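Local coordinates for protein ACDH-11, isoform b (Caenorhabditis elegans, PDB 4Y9J) that belongs to the acyl-CoA dehydrogenase family of flavoproteins and holds flavin-adenine dinucleotide within a four-chain assembly, at residues N26-D31 with D53-G58; W184-W189 with A229-T234; Q476-T481 with S536-I541. All coordinates share one frame; numbering follows the deposited sequence.

Contact 1 (N26-D31 with D53-G58); sequences NPYKDD and DLSKFG
Asn26 and Gly58 bring their CA atoms to 4.9 Å where the turn of residues 26-31 runs up against the helical segment 53-58, and Tyr28 meets Ser55 a little further along. The carboxamide of Asn26 works in two directions. Its ND2 donates to Ser55 O at 3.0 Å, lying on a lone pair of that carbonyl and nearly straight (161°), and has a second partner in Asp59 OD1; the bond to Ser55 ties this loop, which leads into helix 34-41, to helix 44-74 of the AidB-like N-terminal domain. Its OD1 turns back and accepts from Tyr28 N at 2.9 Å and from Lys29 N, an Asx turn and Asx motif that hold the loop's own backbone. Gly58 leaves room for OD1, which comes 3.6 Å from Gly58 CA. With CG anti to the backbone N (chi1 -176°), the Tyr28 ring reaches the helix, crossing the Leu54 side chain at about a right angle; CD1 lies 3.6 Å from Leu54 CB and CE1 equally close to Leu54 CD1. The Tyr28 hydroxyl bonds to Asp35 OD1. At the exposed margin the extended Lys29 chain passes Ser55, with CE 3.1 Å from OG, and a water bonded to Ser55 OG at 2.8 Å is weakly held by Lys29 NZ.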
loop_
_atom_site.group_PDB
_atom_site.type_symbol
_atom_site.label_atom_id
_atom_site.label_comp_id
_atom_site.label_asym_id
_atom_site.label_seq_id
_atom_site.Cartn_x
_atom_site.Cartn_y
_atom_site.Cartn_z
ATOM N N ASN B 26 -33.966 4.507 -6.903
ATOM C CA ASN B 26 -34.554 4.583 -5.549
ATOM C C ASN B 26 -35.028 3.190 -5.166
ATOM O O ASN B 26 -35.945 2.679 -5.832
ATOM C CB ASN B 26 -35.742 5.555 -5.561
ATOM C CG ASN B 26 -36.409 5.699 -4.183
ATOM O OD1 ASN B 26 -36.728 4.714 -3.537
ATOM N ND2 ASN B 26 -36.621 6.912 -3.762
ATOM N N PRO B 27 -34.422 2.554 -4.130
ATOM C CA PRO B 27 -34.717 1.166 -3.869
ATOM C C PRO B 27 -36.095 0.890 -3.249
ATOM O O PRO B 27 -36.507 -0.248 -3.210
ATOM C CB PRO B 27 -33.583 0.736 -2.963
ATOM C CG PRO B 27 -33.180 1.961 -2.259
ATOM C CD PRO B 27 -33.277 2.981 -3.309
ATOM N N TYR B 28 -36.781 1.896 -2.751
ATOM C CA TYR B 28 -38.109 1.712 -2.259
ATOM C C TYR B 28 -39.010 1.694 -3.492
ATOM O O TYR B 28 -39.744 0.757 -3.693
ATOM C CB TYR B 28 -38.532 2.838 -1.316
ATOM C CG TYR B 28 -39.898 2.535 -0.770
ATOM C CD1 TYR B 28 -40.077 1.553 0.170
ATOM C CD2 TYR B 28 -41.026 3.114 -1.316
ATOM C CE1 TYR B 28 -41.346 1.211 0.621
ATOM C CE2 TYR B 28 -42.291 2.754 -0.883
ATOM C CZ TYR B 28 -42.441 1.798 0.094
ATOM O OH TYR B 28 -43.723 1.464 0.532
ATOM N N LYS B 29 -38.922 2.699 -4.342
ATOM C CA LYS B 29 -39.785 2.801 -5.518
ATOM C C LYS B 29 -39.565 1.683 -6.532
ATOM O O LYS B 29 -40.471 1.256 -7.174
ATOM C CB LYS B 29 -39.552 4.112 -6.229
ATOM C CG LYS B 29 -40.088 5.304 -5.449
ATOM C CD LYS B 29 -39.709 6.627 -6.098
ATOM C CE LYS B 29 -40.165 7.760 -5.231
ATOM N NZ LYS B 29 -39.833 9.060 -5.850
ATOM N N ASP B 30 -38.316 1.247 -6.662
ATOM C CA ASP B 30 -37.910 0.338 -7.695
ATOM C C ASP B 30 -38.127 -1.078 -7.251
ATOM O O ASP B 30 -38.047 -1.984 -8.120
ATOM C CB ASP B 30 -36.420 0.572 -8.019
ATOM C CG ASP B 30 -35.957 -0.111 -9.346
ATOM O OD1 ASP B 30 -36.417 0.305 -10.459
ATOM O OD2 ASP B 30 -35.123 -1.034 -9.248
ATOM N N ASP B 31 -38.358 -1.316 -5.948
ATOM C CA ASP B 31 -38.469 -2.709 -5.478
ATOM C C ASP B 31 -39.770 -3.333 -6.053
ATOM O O ASP B 31 -40.834 -2.723 -5.936
ATOM C CB ASP B 31 -38.465 -2.845 -3.948
ATOM C CG ASP B 31 -38.239 -4.301 -3.464
ATOM O OD1 ASP B 31 -39.220 -5.072 -3.313
ATOM O OD2 ASP B 31 -37.073 -4.668 -3.175
ATOM N N ASP B 53 -41.678 7.867 4.594
ATOM C CA ASP B 53 -40.337 7.821 5.169
ATOM C C ASP B 53 -39.351 7.001 4.317
ATOM O O ASP B 53 -38.223 7.408 4.045
ATOM C CB ASP B 53 -40.351 7.275 6.576
ATOM C CG ASP B 53 -38.976 7.315 7.218
ATOM O OD1 ASP B 53 -38.389 8.416 7.431
ATOM O OD2 ASP B 53 -38.510 6.264 7.550
ATOM N N LEU B 54 -39.791 5.836 3.875
ATOM C CA LEU B 54 -38.963 4.937 3.151
ATOM C C LEU B 54 -38.634 5.450 1.767
ATOM O O LEU B 54 -37.482 5.319 1.313
ATOM C CB LEU B 54 -39.597 3.553 3.078
ATOM C CG LEU B 54 -39.732 2.854 4.430
ATOM C CD1 LEU B 54 -40.532 1.587 4.158
ATOM C CD2 LEU B 54 -38.374 2.486 5.037
ATOM N N SER B 55 -39.612 6.050 1.110
ATOM C CA SER B 55 -39.390 6.614 -0.185
ATOM C C SER B 55 -38.349 7.763 -0.146
ATOM O O SER B 55 -37.449 7.819 -1.010
ATOM C CB SER B 55 -40.695 7.101 -0.791
ATOM O OG SER B 55 -40.445 7.434 -2.142
ATOM N N LYS B 56 -38.450 8.622 0.866
ATOM C CA LYS B 56 -37.506 9.713 1.087
ATOM C C LYS B 56 -36.141 9.131 1.379
ATOM O O LYS B 56 -35.147 9.540 0.752
ATOM C CB LYS B 56 -37.998 10.658 2.192
ATOM C CG LYS B 56 -36.985 11.747 2.601
ATOM C CD LYS B 56 -37.620 12.783 3.526
ATOM C CE LYS B 56 -36.549 13.690 4.104
ATOM N NZ LYS B 56 -36.944 14.155 5.453
ATOM N N PHE B 57 -36.084 8.113 2.238
ATOM C CA PHE B 57 -34.816 7.459 2.514
ATOM C C PHE B 57 -34.186 6.843 1.293
ATOM O O PHE B 57 -32.952 6.846 1.141
ATOM C CB PHE B 57 -35.004 6.437 3.640
ATOM C CG PHE B 57 -33.743 5.845 4.174
ATOM C CD1 PHE B 57 -32.697 6.654 4.660
ATOM C CD2 PHE B 57 -33.592 4.490 4.223
ATOM C CE1 PHE B 57 -31.562 6.091 5.159
ATOM C CE2 PHE B 57 -32.446 3.896 4.711
ATOM C CZ PHE B 57 -31.407 4.708 5.161
ATOM N N GLY B 58 -34.986 6.264 0.418
ATOM C CA GLY B 58 -34.509 5.762 -0.844
ATOM C C GLY B 58 -33.786 6.772 -1.704
ATOM O O GLY B 58 -32.822 6.395 -2.369
HETATM O O HOH W 1 -39.517 10.006 -2.777
#

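Contact 2 (W184-W189 with A229-T234); sequences WTSGQW and ADVALT. With FAD (flavin-adenine dinucleotide), chain E.
Gly187 and Ala232 face each other at the centre of a parallel strand pair, their CA atoms 4.3 Å apart and the two short axes 25° from parallel. Gly187 N donates to Val231 O (2.8 Å), Leu233 N to Gly187 O, and Trp189 N to Leu233 O, almost in line with that carbonyl. Gly187 O also accepts from Ser186 OG, in the carbonyl plane, whereas Leu233 N approaches from above it. The side of the sheet bearing Ala232 and Trp189 is buried and tightly packed: the Ala232 methyl sits over one face of the indole, offset toward its rim, with CB 3.5 Å from Trp189 CE2 in a CH-pi contact. Beyond it Thr234 OG1 donates to Trp189 O at 2.6 Å, and Lys221 NZ bonds to both oxygens.

The opposite end, before the strands pair, is more polar, and Asp230 there is partly exposed. This residue lays its CB over the five-membered ring of Trp184, 3.5 Å from the centroid, the carboxylate and indole planes only 17° apart. Asp230 OD2 uses its anti lone pair to accept from Thr185 N at 2.9 Å, and a water bridges it to Thr185 OG1.

This is the beta domain of the acyl-CoA dehydrogenase fold, and its strand 186-189 borders the flavin: FAD N3 donates to Gln188 O at 2.8 Å. The Gln188 side chain touches the bound undecanethioate ligand, and its NE2 bonds to Glu446. Strand 252-258 flanks strand 231-238 on its other edge, helices 166-175 and 143-158 cover Trp184, Thr185 and Ser186, and Met311 of helix 304-338 packs on Gln188 and Leu233.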
loop_
_atom_site.group_PDB
_atom_site.type_symbol
_atom_site.label_atom_id
_atom_site.label_comp_id
_atom_site.label_asym_id
_atom_site.label_seq_id
_atom_site.Cartn_x
_atom_site.Cartn_y
_atom_site.Cartn_z
ATOM N N TRP B 184 -25.002 5.721 20.621
ATOM C CA TRP B 184 -23.999 4.682 20.772
ATOM C C TRP B 184 -24.287 3.475 19.866
ATOM O O TRP B 184 -25.430 3.264 19.389
ATOM C CB TRP B 184 -23.963 4.157 22.207
ATOM C CG TRP B 184 -23.220 4.977 23.222
ATOM C CD1 TRP B 184 -22.485 6.134 22.997
ATOM C CD2 TRP B 184 -23.076 4.702 24.619
ATOM N NE1 TRP B 184 -21.909 6.547 24.126
ATOM C CE2 TRP B 184 -22.269 5.719 25.158
ATOM C CE3 TRP B 184 -23.561 3.724 25.462
ATOM C CZ2 TRP B 184 -21.957 5.798 26.522
ATOM C CZ3 TRP B 184 -23.220 3.799 26.827
ATOM C CH2 TRP B 184 -22.436 4.813 27.322
ATOM N N THR B 185 -23.262 2.633 19.718
ATOM C CA THR B 185 -23.399 1.336 19.099
ATOM C C THR B 185 -22.790 0.291 20.034
ATOM O O THR B 185 -22.055 0.642 20.952
ATOM C CB THR B 185 -22.706 1.236 17.725
ATOM O OG1 THR B 185 -21.302 1.569 17.823
ATOM C CG2 THR B 185 -23.426 2.078 16.724
ATOM N N SER B 186 -23.155 -0.975 19.818
ATOM C CA SER B 186 -22.658 -2.075 20.616
ATOM C C SER B 186 -21.947 -3.102 19.773
ATOM O O SER B 186 -22.304 -3.309 18.613
ATOM C CB SER B 186 -23.773 -2.767 21.375
ATOM O OG SER B 186 -23.331 -3.839 22.229
ATOM N N GLY B 187 -21.033 -3.820 20.417
ATOM C CA GLY B 187 -20.507 -5.080 19.871
ATOM C C GLY B 187 -20.971 -6.280 20.667
ATOM O O GLY B 187 -21.765 -6.137 21.597
ATOM N N GLN B 188 -20.539 -7.460 20.241
ATOM C CA GLN B 188 -21.013 -8.741 20.756
ATOM C C GLN B 188 -19.754 -9.611 20.653
ATOM O O GLN B 188 -19.318 -9.923 19.546
ATOM C CB GLN B 188 -22.138 -9.262 19.821
ATOM C CG GLN B 188 -22.625 -10.747 20.009
ATOM C CD GLN B 188 -23.523 -11.253 18.867
ATOM O OE1 GLN B 188 -23.709 -10.581 17.851
ATOM N NE2 GLN B 188 -24.023 -12.500 18.999
ATOM N N TRP B 189 -19.184 -10.008 21.792
ATOM C CA TRP B 189 -17.876 -10.736 21.796
ATOM C C TRP B 189 -18.015 -12.158 22.372
ATOM O O TRP B 189 -17.776 -12.420 23.546
ATOM C CB TRP B 189 -16.803 -9.989 22.580
ATOM C CG TRP B 189 -16.545 -8.559 22.174
ATOM C CD1 TRP B 189 -16.902 -7.927 21.026
ATOM C CD2 TRP B 189 -15.852 -7.588 22.957
ATOM N NE1 TRP B 189 -16.483 -6.606 21.053
ATOM C CE2 TRP B 189 -15.855 -6.371 22.228
ATOM C CE3 TRP B 189 -15.251 -7.620 24.209
ATOM C CZ2 TRP B 189 -15.260 -5.245 22.687
ATOM C CZ3 TRP B 189 -14.679 -6.493 24.682
ATOM C CH2 TRP B 189 -14.692 -5.311 23.924
ATOM N N ALA B 229 -17.189 0.631 18.450
ATOM C CA ALA B 229 -18.448 0.749 19.218
ATOM C C ALA B 229 -18.199 1.278 20.646
ATOM O O ALA B 229 -17.042 1.372 21.094
ATOM C CB ALA B 229 -19.088 -0.583 19.325
ATOM N N ASP B 230 -19.271 1.636 21.347
ATOM C CA ASP B 230 -19.143 2.211 22.669
ATOM C C ASP B 230 -19.211 1.202 23.788
ATOM O O ASP B 230 -18.596 1.405 24.843
ATOM C CB ASP B 230 -20.204 3.296 22.823
ATOM C CG ASP B 230 -20.163 4.258 21.662
ATOM O OD1 ASP B 230 -19.291 5.134 21.743
ATOM O OD2 ASP B 230 -20.920 4.058 20.636
ATOM N N VAL B 231 -20.003 0.151 23.596
ATOM C CA VAL B 231 -20.182 -0.919 24.578
ATOM C C VAL B 231 -20.169 -2.260 23.864
ATOM O O VAL B 231 -20.256 -2.348 22.640
ATOM C CB VAL B 231 -21.505 -0.797 25.371
ATOM C CG1 VAL B 231 -21.521 0.447 26.228
ATOM C CG2 VAL B 231 -22.699 -0.860 24.435
ATOM N N ALA B 232 -20.100 -3.316 24.661
ATOM C CA ALA B 232 -20.179 -4.656 24.158
ATOM C C ALA B 232 -20.763 -5.579 25.196
ATOM O O ALA B 232 -20.595 -5.385 26.377
ATOM C CB ALA B 232 -18.799 -5.146 23.734
ATOM N N LEU B 233 -21.444 -6.584 24.702
ATOM C CA LEU B 233 -21.889 -7.711 25.497
ATOM C C LEU B 233 -20.925 -8.834 25.265
ATOM O O LEU B 233 -20.549 -9.088 24.110
ATOM C CB LEU B 233 -23.285 -8.090 25.075
ATOM C CG LEU B 233 -24.383 -7.036 25.467
ATOM C CD1 LEU B 233 -25.753 -7.453 24.980
ATOM C CD2 LEU B 233 -24.499 -7.034 26.950
ATOM N N THR B 234 -20.571 -9.547 26.336
ATOM C CA THR B 234 -19.704 -10.702 26.200
ATOM C C THR B 234 -19.972 -11.743 27.263
ATOM O O THR B 234 -20.730 -11.491 28.191
ATOM C CB THR B 234 -18.204 -10.246 26.247
ATOM O OG1 THR B 234 -17.318 -11.311 25.840
ATOM C CG2 THR B 234 -17.848 -9.719 27.561
HETATM P PA FAD E . -16.458 -23.614 13.644
HETATM O O1A FAD E . -17.622 -23.927 14.584
HETATM O O2A FAD E . -15.048 -24.044 14.083
HETATM O O5B FAD E . -16.645 -24.419 12.256
HETATM C C5B FAD E . -17.837 -24.226 11.504
HETATM C C4B FAD E . -18.116 -25.510 10.773
HETATM O O4B FAD E . -18.271 -26.509 11.805
HETATM C C3B FAD E . -19.349 -25.474 9.929
HETATM O O3B FAD E . -19.356 -26.547 8.913
HETATM C C2B FAD E . -20.359 -25.926 10.967
HETATM O O2B FAD E . -21.564 -26.418 10.358
HETATM C C1B FAD E . -19.569 -27.050 11.678
HETATM N N9A FAD E . -20.170 -27.407 12.977
HETATM C C8A FAD E . -20.052 -26.717 14.155
HETATM N N7A FAD E . -20.804 -27.323 15.119
HETATM C C5A FAD E . -21.370 -28.441 14.567
HETATM C C6A FAD E . -22.254 -29.512 15.033
HETATM N N6A FAD E . -22.666 -29.539 16.332
HETATM N N1A FAD E . -22.610 -30.456 14.126
HETATM C C2A FAD E . -22.215 -30.411 12.848
HETATM N N3A FAD E . -21.406 -29.474 12.353
HETATM C C4A FAD E . -20.961 -28.485 13.162
HETATM N N1 FAD E . -18.039 -13.521 16.474
HETATM C C2 FAD E . -18.254 -12.686 17.535
HETATM O O2 FAD E . -18.559 -13.220 18.633
HETATM N N3 FAD E . -18.274 -11.398 17.456
HETATM C C4 FAD E . -18.016 -10.693 16.379
HETATM O O4 FAD E . -18.024 -9.483 16.380
HETATM C C4X FAD E . -17.741 -11.526 15.153
HETATM N N5 FAD E . -17.326 -10.845 13.995
HETATM C C5X FAD E . -17.071 -11.738 12.918
HETATM C C6 FAD E . -16.711 -11.084 11.701
HETATM C C7 FAD E . -16.466 -11.902 10.548
HETATM C C7M FAD E . -16.136 -11.154 9.297
HETATM C C8 FAD E . -16.510 -13.342 10.692
HETATM C C8M FAD E . -16.215 -14.227 9.469
HETATM C C9 FAD E . -16.855 -13.988 11.874
HETATM C C9A FAD E . -17.119 -13.193 13.037
HETATM N N10 FAD E . -17.418 -13.811 14.219
HETATM C C10 FAD E . -17.703 -12.960 15.315
HETATM C "C1'" FAD E . -17.369 -15.221 14.369
HETATM C "C2'" FAD E . -18.520 -16.097 13.858
HETATM O "O2'" FAD E . -19.652 -16.056 14.705
HETATM C "C3'" FAD E . -18.010 -17.531 13.747
HETATM O "O3'" FAD E . -17.040 -17.490 12.731
HETATM C "C4'" FAD E . -19.138 -18.496 13.433
HETATM O "O4'" FAD E . -20.109 -18.532 14.481
HETATM C "C5'" FAD E . -18.592 -19.899 13.144
HETATM O "O5'" FAD E . -17.834 -20.394 14.323
HETATM P P FAD E . -16.239 -20.793 14.082
HETATM O O1P FAD E . -15.616 -19.693 13.320
HETATM O O2P FAD E . -15.691 -21.235 15.416
HETATM O O3P FAD E . -16.378 -22.113 13.123
HETATM O O HOH W 2 -20.756 4.311 17.963
#

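Contact 3 (Q476-T481 with S536-I541); sequences QLLGNT and SGALLI
Leu477 points into the helical segment 536-541 and lays its CD1 3.8 Å from Ala538 CB, an apolar helix-to-helix contact within the all-helical C-terminal region of this acyl-CoA dehydrogenase relative. Its side chain runs askew to that of Leu539, which starts away from the partner segment but swings its end back, and CD1 of Leu477 lies 4.0 Å from Leu539 CG. Ala538, with no more than a methyl, lets the last turn of helix 466-478 come near; the CA atoms of Leu477 and Ala538 are 5.8 Å apart. One residue on, Leu478 reaches across with CD2, which meets Ile541 CD1 at 3.8 Å and also touches Ala538. Helix 486-512 touches the same group, through Val495 and Glu496 on Leu478 and Ser491 on Ile541, while Cys562 of helix 552-563 also packs on Ile541. Past Leu478 the chain leaves the helix at Gly479 and makes a type II turn, closed by Thr481 N donating to Leu478 O at 2.8 Å. The turn sets Thr481 beside Ile541, whose CG2 lies anti to the backbone N and meets both branches of the threonine: OG1 at 3.6 Å and the Thr481 CG2 methyl at 3.8 Å.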
loop_
_atom_site.group_PDB
_atom_site.type_symbol
_atom_site.label_atom_id
_atom_site.label_comp_id
_atom_site.label_asym_id
_atom_site.label_seq_id
_atom_site.Cartn_x
_atom_site.Cartn_y
_atom_site.Cartn_z
ATOM N N GLN B 476 -53.708 -21.426 7.924
ATOM C CA GLN B 476 -54.300 -20.077 7.907
ATOM C C GLN B 476 -54.020 -19.360 6.598
ATOM O O GLN B 476 -54.903 -18.718 5.977
ATOM C CB GLN B 476 -53.700 -19.219 9.009
ATOM C CG GLN B 476 -53.982 -19.727 10.404
ATOM C CD GLN B 476 -53.347 -18.884 11.500
ATOM O OE1 GLN B 476 -52.352 -18.204 11.316
ATOM N NE2 GLN B 476 -53.976 -18.903 12.651
ATOM N N LEU B 477 -52.766 -19.496 6.176
ATOM C CA LEU B 477 -52.286 -18.823 4.985
ATOM C C LEU B 477 -53.043 -19.414 3.766
ATOM O O LEU B 477 -53.535 -18.704 2.848
ATOM C CB LEU B 477 -50.787 -18.982 4.866
ATOM C CG LEU B 477 -49.964 -18.056 5.791
ATOM C CD1 LEU B 477 -48.495 -18.460 5.822
ATOM C CD2 LEU B 477 -50.085 -16.579 5.369
ATOM N N LEU B 478 -53.196 -20.726 3.774
ATOM C CA LEU B 478 -53.755 -21.388 2.606
ATOM C C LEU B 478 -55.293 -21.185 2.559
ATOM O O LEU B 478 -55.889 -21.150 1.467
ATOM C CB LEU B 478 -53.390 -22.875 2.584
ATOM C CG LEU B 478 -51.896 -23.192 2.359
ATOM C CD1 LEU B 478 -51.740 -24.683 2.253
ATOM C CD2 LEU B 478 -51.324 -22.481 1.150
ATOM N N GLY B 479 -55.935 -21.073 3.724
ATOM C CA GLY B 479 -57.365 -20.664 3.756
ATOM C C GLY B 479 -57.362 -19.250 3.174
ATOM O O GLY B 479 -56.361 -18.542 3.309
ATOM N N ASN B 480 -58.432 -18.826 2.506
ATOM C CA ASN B 480 -58.343 -17.615 1.637
ATOM C C ASN B 480 -57.377 -17.702 0.409
ATOM O O ASN B 480 -57.237 -16.707 -0.288
ATOM C CB ASN B 480 -58.156 -16.258 2.420
ATOM C CG ASN B 480 -57.127 -16.322 3.566
ATOM O OD1 ASN B 480 -55.904 -16.074 3.376
ATOM N ND2 ASN B 480 -57.617 -16.630 4.774
ATOM N N THR B 481 -56.751 -18.864 0.118
ATOM C CA THR B 481 -56.279 -19.172 -1.269
ATOM C C THR B 481 -57.420 -18.913 -2.278
ATOM O O THR B 481 -58.622 -19.221 -2.041
ATOM C CB THR B 481 -55.806 -20.656 -1.549
ATOM O OG1 THR B 481 -54.783 -21.084 -0.650
ATOM C CG2 THR B 481 -55.218 -20.795 -2.973
ATOM N N SER B 536 -42.582 -20.197 2.955
ATOM C CA SER B 536 -42.415 -19.131 1.952
ATOM C C SER B 536 -43.494 -19.288 0.855
ATOM O O SER B 536 -44.118 -18.299 0.394
ATOM C CB SER B 536 -41.009 -19.124 1.340
ATOM O OG SER B 536 -40.020 -18.775 2.297
ATOM N N GLY B 537 -43.751 -20.527 0.449
ATOM C CA GLY B 537 -44.751 -20.756 -0.562
ATOM C C GLY B 537 -46.135 -20.311 -0.151
ATOM O O GLY B 537 -46.924 -19.724 -0.940
ATOM N N ALA B 538 -46.493 -20.701 1.061
ATOM C CA ALA B 538 -47.822 -20.342 1.600
ATOM C C ALA B 538 -48.004 -18.809 1.696
ATOM O O ALA B 538 -49.098 -18.277 1.432
ATOM C CB ALA B 538 -47.959 -20.936 2.982
ATOM N N LEU B 539 -46.920 -18.130 2.054
ATOM C CA LEU B 539 -46.884 -16.665 2.115
ATOM C C LEU B 539 -47.055 -16.071 0.740
ATOM O O LEU B 539 -47.857 -15.178 0.558
ATOM C CB LEU B 539 -45.607 -16.174 2.760
ATOM C CG LEU B 539 -45.569 -16.303 4.276
ATOM C CD1 LEU B 539 -44.152 -16.264 4.714
ATOM C CD2 LEU B 539 -46.385 -15.205 4.957
ATOM N N LEU B 540 -46.384 -16.643 -0.255
ATOM C CA LEU B 540 -46.520 -16.179 -1.629
ATOM C C LEU B 540 -47.940 -16.345 -2.147
ATOM O O LEU B 540 -48.436 -15.519 -2.894
ATOM C CB LEU B 540 -45.520 -16.939 -2.547
ATOM C CG LEU B 540 -44.075 -16.448 -2.483
ATOM C CD1 LEU B 540 -43.171 -17.393 -3.223
ATOM C CD2 LEU B 540 -43.945 -15.050 -3.059
ATOM N N ILE B 541 -48.605 -17.404 -1.706
ATOM C CA ILE B 541 -49.930 -17.729 -2.173
ATOM C C ILE B 541 -50.903 -16.727 -1.576
ATOM O O ILE B 541 -51.785 -16.253 -2.286
ATOM C CB ILE B 541 -50.364 -19.162 -1.799
ATOM C CG1 ILE B 541 -49.685 -20.171 -2.707
ATOM C CG2 ILE B 541 -51.866 -19.371 -1.986
ATOM C CD1 ILE B 541 -49.624 -21.562 -2.114
#

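Following the chain from the N terminus, contact 1 closes a mostly helical loop of 21 residues, joining the turn before helix 34-41 to helix 44-74. Contact 2 opens only after that loop is complete and closes 39 residues rich in strand, pairing the edge strand 186-189 with strand 231-238 beside the flavin. Contact 3 comes last, bringing the end of helix 466-478 back to helix 524-545 across 54 residues that are largely helical. The three loops follow in series, none nesting or crossing. Contacts 2 and 3 lie on opposite sides of the chain's centre, their centres 40 Å apart, and contact 1 touches neither; each ties together a different family region.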